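PDB 4N01: periplasmic binding protein from Veillonella parvula, which probably captures a small solute in the periplasm and hands it to a membrane transporter, as solute-binding proteins of its family do. Local coordinates for residues A[180-183]-A[184-188]; A[166-169]-A[170-174]; A[280-283]-A[284-288]. All coordinates share one frame; numbering follows the deposited sequence. Where two conformers were deposited one is given.

Interaction 1 (A[180-183]-A[184-188])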
loop_
_atom_site.group_PDB
_atom_site.type_symbol
_atom_site.label_atom_id
_atom_site.label_comp_id
_atom_site.label_asym_id
_atom_site.label_seq_id
_atom_site.Cartn_x
_atom_site.Cartn_y
_atom_site.Cartn_z
ATOM N N GLY A 180 -11.480 19.218 -2.982
ATOM C CA GLY A 180 -11.891 20.380 -2.209
ATOM C C GLY A 180 -11.955 20.139 -0.709
ATOM O O GLY A 180 -12.697 20.826 -0.003
ATOM N N VAL A 181 -11.180 19.173 -0.217
ATOM C CA VAL A 181 -11.121 18.899 1.217
ATOM C C VAL A 181 -9.683 18.883 1.743
ATOM O O VAL A 181 -9.306 18.025 2.550
ATOM C CB VAL A 181 -11.846 17.575 1.583
ATOM C CG1 VAL A 181 -13.335 17.686 1.278
ATOM C CG2 VAL A 181 -11.236 16.391 0.830
ATOM N N LYS A 182 -8.874 19.831 1.281
ATOM C CA LYS A 182 -7.478 19.914 1.734
ATOM C C LYS A 182 -7.302 19.941 3.269
ATOM O O LYS A 182 -6.418 19.249 3.790
ATOM C CB LYS A 182 -6.738 21.084 1.067
ATOM C CG LYS A 182 -5.230 21.089 1.322
ATOM C CD LYS A 182 -4.540 22.308 0.705
ATOM C CE LYS A 182 -3.073 22.369 1.121
ATOM N NZ LYS A 182 -2.511 23.745 0.947
ATOM N N PRO A 183 -8.144 20.710 3.999
ATOM C CA PRO A 183 -7.956 20.715 5.460
ATOM C C PRO A 183 -8.153 19.346 6.109
ATOM O O PRO A 183 -7.443 19.001 7.059
ATOM C CB PRO A 183 -9.030 21.689 5.956
ATOM C CG PRO A 183 -9.266 22.605 4.805
ATOM C CD PRO A 183 -9.109 21.748 3.573
ATOM N N LYS A 184 -9.109 18.577 5.605
ATOM C CA LYS A 184 -9.322 17.212 6.074
ATOM C C LYS A 184 -8.066 16.358 5.870
ATOM O O LYS A 184 -7.674 15.586 6.753
ATOM C CB LYS A 184 -10.507 16.595 5.330
ATOM C CG LYS A 184 -10.827 15.168 5.718
ATOM C CD LYS A 184 -11.755 15.129 6.912
ATOM C CE LYS A 184 -12.146 13.700 7.261
ATOM N NZ LYS A 184 -13.397 13.682 8.077
ATOM N N ALA A 185 -7.436 16.486 4.707
ATOM C CA ALA A 185 -6.223 15.723 4.431
ATOM C C ALA A 185 -5.079 16.192 5.325
ATOM O O ALA A 185 -4.292 15.378 5.811
ATOM C CB ALA A 185 -5.829 15.839 2.959
ATOM N N GLU A 186 -4.993 17.501 5.551
ATOM C CA GLU A 186 -3.918 18.041 6.377
ATOM C C GLU A 186 -4.102 17.585 7.824
ATOM O O GLU A 186 -3.134 17.309 8.538
ATOM C CB GLU A 186 -3.865 19.567 6.279
ATOM C CG GLU A 186 -3.411 20.095 4.917
ATOM C CD GLU A 186 -3.291 21.605 4.884
ATOM O OE1 GLU A 186 -4.314 22.293 5.101
ATOM O OE2 GLU A 186 -2.171 22.110 4.644
ATOM N N GLU A 187 -5.354 17.503 8.257
ATOM C CA GLU A 187 -5.648 17.016 9.601
ATOM C C GLU A 187 -5.203 15.564 9.751
ATOM O O GLU A 187 -4.661 15.181 10.791
ATOM C CB GLU A 187 -7.140 17.166 9.934
ATOM C CG GLU A 187 -7.569 18.595 10.259
ATOM C CD GLU A 187 -9.062 18.726 10.506
ATOM O OE1 GLU A 187 -9.738 17.688 10.682
ATOM O OE2 GLU A 187 -9.562 19.872 10.524
ATOM N N TRP A 188 -5.416 14.759 8.711
ATOM C CA TRP A 188 -5.003 13.352 8.752
ATOM C C TRP A 188 -3.486 13.226 8.781
ATOM O O TRP A 188 -2.938 12.485 9.601
ATOM C CB TRP A 188 -5.576 12.556 7.575
ATOM C CG TRP A 188 -5.202 11.072 7.586
ATOM C CD1 TRP A 188 -5.835 10.063 8.272
ATOM C CD2 TRP A 188 -4.133 10.451 6.857
ATOM N NE1 TRP A 188 -5.201 8.855 8.031
ATOM C CE2 TRP A 188 -4.160 9.070 7.159
ATOM C CE3 TRP A 188 -3.144 10.933 5.986
ATOM C CZ2 TRP A 188 -3.236 8.162 6.616
ATOM C CZ3 TRP A 188 -2.225 10.030 5.445
ATOM C CH2 TRP A 188 -2.282 8.661 5.762
#
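Val-181 is the N-cap residue of helix 182-203, and its carbonyl opens the helical bonding by accepting the Ala-185 N-H, with 3.2 Å from Ala-185 N to Val-181 O. Glu-186 N follows, 2.9 Å from Lys-182 O, and then Glu-187 N, 2.8 Å from Pro-183 O. Pro-183 has no N-H to give, but in the first turn none is needed. Just ahead, Gly-180 has a positive phi (66°) and is the C-prime residue of the Schellman motif that ends helix 165-178. Along the flank next to that helix run Lys-182 and Glu-186, one turn apart. The methylene CE, not the ammonium, is the part of Lys-182 nearest the carboxylate, 3.6 Å from Glu-186 OE2. Lys-182 NZ stays 4.1 Å from Glu-186 OE2, too long to count as a salt bridge, and its long pairing with Glu-177 is also weak. With its CG anti to the carbonyl carbon (chi1 -69°), Glu-186 brings that CG back to 3.3 Å from Lys-182 O. Ile-173 of helix 165-178 is touched by Lys-182, Ala-185 and Glu-186, while Val-181 rests on Leu-82 and Ala-185 also on Leu-80.

Interaction 2 (A[166-169]-A[170-174])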
loop_
_atom_site.group_PDB
_atom_site.type_symbol
_atom_site.label_atom_id
_atom_site.label_comp_id
_atom_site.label_asym_id
_atom_site.label_seq_id
_atom_site.Cartn_x
_atom_site.Cartn_y
_atom_site.Cartn_z
ATOM N N GLU A 166 6.513 10.031 3.309
ATOM C CA GLU A 166 6.243 11.434 2.947
ATOM C C GLU A 166 5.551 11.549 1.586
ATOM O O GLU A 166 4.712 12.424 1.387
ATOM C CB GLU A 166 7.534 12.273 2.951
ATOM C CG GLU A 166 8.099 12.559 4.340
ATOM C CD GLU A 166 7.172 13.422 5.195
ATOM O OE1 GLU A 166 6.397 14.247 4.638
ATOM O OE2 GLU A 166 7.212 13.278 6.437
ATOM N N THR A 167 5.907 10.675 0.644
ATOM C CA THR A 167 5.216 10.652 -0.652
ATOM C C THR A 167 3.725 10.343 -0.475
ATOM O O THR A 167 2.869 10.964 -1.106
ATOM C CB THR A 167 5.816 9.578 -1.579
ATOM O OG1 THR A 167 7.245 9.650 -1.519
ATOM C CG2 THR A 167 5.328 9.785 -3.025
ATOM N N ASN A 168 3.427 9.371 0.376
ATOM C CA ASN A 168 2.049 8.993 0.711
ATOM C C ASN A 168 1.302 10.161 1.365
ATOM O O ASN A 168 0.121 10.395 1.076
ATOM C CB ASN A 168 2.102 7.772 1.651
ATOM C CG ASN A 168 0.786 6.980 1.721
ATOM O OD1 ASN A 168 0.805 5.758 1.934
ATOM N ND2 ASN A 168 -0.345 7.662 1.584
ATOM N N PHE A 169 1.985 10.903 2.237
ATOM C CA PHE A 169 1.372 12.078 2.869
ATOM C C PHE A 169 1.030 13.122 1.807
ATOM O O PHE A 169 -0.066 13.674 1.811
ATOM C CB PHE A 169 2.308 12.701 3.911
ATOM C CG PHE A 169 2.435 11.904 5.187
ATOM C CD1 PHE A 169 1.533 10.891 5.496
ATOM C CD2 PHE A 169 3.459 12.185 6.089
ATOM C CE1 PHE A 169 1.649 10.173 6.682
ATOM C CE2 PHE A 169 3.583 11.475 7.274
ATOM C CZ PHE A 169 2.674 10.466 7.576
ATOM N N SER A 170 1.974 13.375 0.904
ATOM C CA SER A 170 1.765 14.351 -0.159
ATOM C C SER A 170 0.613 13.938 -1.067
ATOM O O SER A 170 -0.175 14.776 -1.481
ATOM C CB SER A 170 3.042 14.572 -0.975
ATOM O OG SER A 170 4.056 15.156 -0.172
ATOM N N ASP A 171 0.520 12.642 -1.364
ATOM C CA ASP A 171 -0.573 12.104 -2.188
ATOM C C ASP A 171 -1.924 12.339 -1.528
ATOM O O ASP A 171 -2.905 12.688 -2.201
ATOM C CB ASP A 171 -0.420 10.599 -2.420
ATOM C CG ASP A 171 0.710 10.251 -3.376
ATOM O OD1 ASP A 171 1.087 11.092 -4.236
ATOM O OD2 ASP A 171 1.214 9.109 -3.271
HETATM N N MSE A 172 -1.992 12.133 -0.216
HETATM C CA MSE A 172 -3.240 12.374 0.502
HETATM C C MSE A 172 -3.627 13.846 0.423
HETATM O O MSE A 172 -4.796 14.178 0.249
HETATM C CB MSE A 172 -3.138 11.918 1.958
HETATM C CG MSE A 172 -3.250 10.395 2.118
HETATM SE SE MSE A 172 -5.082 9.778 1.753
HETATM C CE MSE A 172 -5.834 10.027 3.520
ATOM N N ILE A 173 -2.634 14.725 0.544
ATOM C CA ILE A 173 -2.887 16.160 0.439
ATOM C C ILE A 173 -3.400 16.526 -0.952
ATOM O O ILE A 173 -4.376 17.276 -1.093
ATOM C CB ILE A 173 -1.626 16.984 0.750
ATOM C CG1 ILE A 173 -1.143 16.688 2.174
ATOM C CG2 ILE A 173 -1.906 18.471 0.596
ATOM C CD1 ILE A 173 -2.082 17.197 3.251
ATOM N N LYS A 174 -2.744 15.984 -1.976
ATOM C CA LYS A 174 -3.137 16.227 -3.367
ATOM C C LYS A 174 -4.550 15.720 -3.643
ATOM O O LYS A 174 -5.358 16.399 -4.291
ATOM C CB LYS A 174 -2.155 15.529 -4.317
ATOM C CG LYS A 174 -2.339 15.898 -5.784
ATOM C CD LYS A 174 -1.982 17.365 -6.049
ATOM C CE LYS A 174 -1.943 17.634 -7.543
ATOM N NZ LYS A 174 -1.553 19.034 -7.837
HETATM O O HOH W 1 4.972 14.945 2.647
#
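Ser-170 N to Glu-166 O (2.9 Å), Asp-171 N to Thr-167 O, Met-172 N to Asn-168 O and Ile-173 N to Phe-169 O form four consecutive i to i+4 bonds with N-H...O angles of 155° to 162°, regular alpha-helix geometry. They belong to helix 165-178. Thr-167 and Asp-171, one turn apart, run alongside each other in the same direction, yet they touch only loosely, with Thr-167 CG2 4.2 Å from Asp-171 OD2. The Asp-171 carboxylate also sits close to a backbone acceptor, Asp-171 OD2 being 3.3 Å from Thr-167 O. What holds it there is a pair of backbone donors: Glu-156 N bonds OD1 and Ser-157 N bonds OD2, so each carboxylate oxygen has its own N-H and the group's rotation is fixed. Thr-167 OG1, in turn, is bonded to Asp-164 N just before the helix. Asn-168 and Met-172, a selenomethionine, repeat the arrangement, with Asn-168 ND2 4.0 Å from Met-172 CG. With CG anti to the backbone N (chi1 -161°), the amide is directed to where its OD1 takes the N-H of Gly-317, tying this buried residue to the loop there. Phe-169 turns to helix 182-203 and packs on Gln-192 and Arg-193. From that same helix, outside this turn, Arg-193 NH1 pairs with Glu-166 OE2. A water donates to Glu-166 O, its oxygen 2.8 Å from that atom; its approach to Glu-166 OE1 is unusually short and so doubtful. In the conformer given for Ser-170, one of two, the same water accepts from Ser-170 OG at 3.0 Å, a link that is less certain for that reason.

Interaction 3 (A[280-283]-A[284-288])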
loop_
_atom_site.group_PDB
_atom_site.type_symbol
_atom_site.label_atom_id
_atom_site.label_comp_id
_atom_site.label_asym_id
_atom_site.label_seq_id
_atom_site.Cartn_x
_atom_site.Cartn_y
_atom_site.Cartn_z
ATOM N N ASP A 280 -4.510 -18.525 9.318
ATOM C CA ASP A 280 -4.124 -19.813 8.741
ATOM C C ASP A 280 -3.042 -19.685 7.678
ATOM O O ASP A 280 -2.108 -20.484 7.646
ATOM C CB ASP A 280 -5.330 -20.526 8.143
ATOM C CG ASP A 280 -6.401 -20.825 9.171
ATOM O OD1 ASP A 280 -6.085 -20.864 10.382
ATOM O OD2 ASP A 280 -7.564 -21.017 8.757
ATOM N N ASP A 281 -3.161 -18.685 6.804
ATOM C CA ASP A 281 -2.142 -18.468 5.772
ATOM C C ASP A 281 -0.789 -18.137 6.407
ATOM O O ASP A 281 0.258 -18.598 5.950
ATOM C CB ASP A 281 -2.563 -17.345 4.810
ATOM C CG ASP A 281 -1.659 -17.248 3.583
ATOM O OD1 ASP A 281 -1.438 -18.284 2.910
ATOM O OD2 ASP A 281 -1.159 -16.131 3.284
ATOM N N PHE A 282 -0.824 -17.322 7.456
ATOM C CA PHE A 282 0.381 -16.920 8.180
ATOM C C PHE A 282 1.035 -18.167 8.761
ATOM O O PHE A 282 2.235 -18.400 8.585
ATOM C CB PHE A 282 -0.028 -15.943 9.295
ATOM C CG PHE A 282 1.088 -15.548 10.230
ATOM C CD1 PHE A 282 2.259 -14.987 9.753
ATOM C CD2 PHE A 282 0.927 -15.691 11.605
ATOM C CE1 PHE A 282 3.281 -14.598 10.630
ATOM C CE2 PHE A 282 1.946 -15.309 12.492
ATOM C CZ PHE A 282 3.118 -14.763 12.001
ATOM N N GLN A 283 0.231 -18.996 9.423
ATOM C CA GLN A 283 0.766 -20.183 10.084
ATOM C C GLN A 283 1.302 -21.209 9.100
ATOM O O GLN A 283 2.316 -21.842 9.368
ATOM C CB GLN A 283 -0.278 -20.832 10.988
ATOM C CG GLN A 283 -0.698 -19.958 12.160
ATOM C CD GLN A 283 0.456 -19.632 13.094
ATOM O OE1 GLN A 283 1.419 -20.389 13.201
ATOM N NE2 GLN A 283 0.354 -18.501 13.785
ATOM N N GLN A 284 0.617 -21.392 7.975
ATOM C CA GLN A 284 1.102 -22.307 6.945
ATOM C C GLN A 284 2.446 -21.841 6.392
ATOM O O GLN A 284 3.323 -22.662 6.099
ATOM C CB GLN A 284 0.102 -22.419 5.794
ATOM C CG GLN A 284 -1.223 -23.047 6.162
ATOM C CD GLN A 284 -2.223 -22.976 5.026
ATOM O OE1 GLN A 284 -1.890 -22.545 3.921
ATOM N NE2 GLN A 284 -3.456 -23.399 5.291
ATOM N N LYS A 285 2.610 -20.530 6.226
ATOM C CA LYS A 285 3.873 -20.012 5.705
ATOM C C LYS A 285 4.980 -20.160 6.739
ATOM O O LYS A 285 6.120 -20.448 6.384
ATOM C CB LYS A 285 3.732 -18.559 5.229
ATOM C CG LYS A 285 2.829 -18.447 4.014
ATOM C CD LYS A 285 2.667 -17.018 3.518
ATOM C CE LYS A 285 1.816 -17.036 2.257
ATOM N NZ LYS A 285 1.406 -15.662 1.856
ATOM N N ILE A 286 4.650 -19.984 8.016
ATOM C CA ILE A 286 5.624 -20.260 9.073
ATOM C C ILE A 286 6.082 -21.718 9.008
ATOM O O ILE A 286 7.283 -22.020 9.110
ATOM C CB ILE A 286 5.033 -19.999 10.475
ATOM C CG1 ILE A 286 4.872 -18.492 10.715
ATOM C CG2 ILE A 286 5.923 -20.605 11.559
ATOM C CD1 ILE A 286 4.207 -18.175 12.043
ATOM N N GLU A 287 5.125 -22.629 8.851
ATOM C CA GLU A 287 5.454 -24.050 8.829
ATOM C C GLU A 287 6.275 -24.413 7.587
ATOM O O GLU A 287 7.112 -25.317 7.637
ATOM C CB GLU A 287 4.194 -24.915 8.944
ATOM C CG GLU A 287 3.527 -24.826 10.323
ATOM C CD GLU A 287 4.494 -25.105 11.475
ATOM O OE1 GLU A 287 5.111 -26.200 11.497
ATOM O OE2 GLU A 287 4.643 -24.229 12.363
ATOM N N LYS A 288 6.042 -23.691 6.490
ATOM C CA LYS A 288 6.766 -23.915 5.239
ATOM C C LYS A 288 8.224 -23.500 5.420
ATOM O O LYS A 288 9.141 -24.155 4.910
ATOM C CB LYS A 288 6.125 -23.104 4.104
ATOM C CG LYS A 288 6.660 -23.395 2.704
ATOM C CD LYS A 288 6.199 -24.764 2.207
ATOM C CE LYS A 288 6.820 -25.119 0.855
ATOM N NZ LYS A 288 6.586 -24.051 -0.152
HETATM O O HOH W 2 0.027 -20.722 2.632
#
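One face of the Phe-282 ring carries the CD1 methyl of Ile-286, a CH-pi contact with CD1 3.8 Å from the ring centroid and 21° off the normal. The methyl is offset toward the rim, where Phe-282 CZ is 3.6 Å from Ile-286 CD1. Phe-282 CG, anti to the backbone N (chi1 174°), places the ring where that methyl, one turn on, lies over its face. The second flat group, the Asp-281 carboxylate, makes a salt bridge: Lys-285 NZ meets Asp-281 OD2 at 3.0 Å on the syn side, 22° out of the carboxylate plane. Tyr-272 N bonds the same oxygen, while NZ also donates to the carbonyl oxygens of Asp-215 and Ala-270, so acceptors from three residues gather round the ammonium. The other carboxylate oxygen is served by a water, 2.9 Å from Asp-281 OD1, that also donates to Gln-284 OE1. A methionine in place of Lys-285 would probably leave Asp-281 without its counter-charge and the two carbonyls without this donor. In the backbone, Ile-286 N bonds Phe-282 O at 2.9 Å, part of the regular bonding of helix 280-290. This helix follows strand 266-270 in a beta-alpha-beta crossover to the parallel neighbour 306-309: Phe-282 and Ile-286 both pack on Ile-269 of the first strand and Phe-306 of the second.

Overall arrangement
Interactions 1 and 2 are neighbours, their centres 11 Å apart, because helices 165-178 and 182-203 follow each other and pack: Ala-185 CB lies 3.3 Å from Met-172 O, and Trp-188 CZ3 lies 3.5 Å from Met-172 CG. Helix 182-203 leads on to strand 209-214 of the four-stranded sheet, consistent with the long helix that links the lobes in this class of binding proteins; helix 165-178 packs against it. Interaction 3 flanks the four-stranded sheet, its centre about 40 Å from that of interaction 1 and 34 Å from that of interaction 2. One bound sodium ion lies about 13 Å from the Asp-171 side chain, another about 11 Å from that of Lys-285, both too far for coordination.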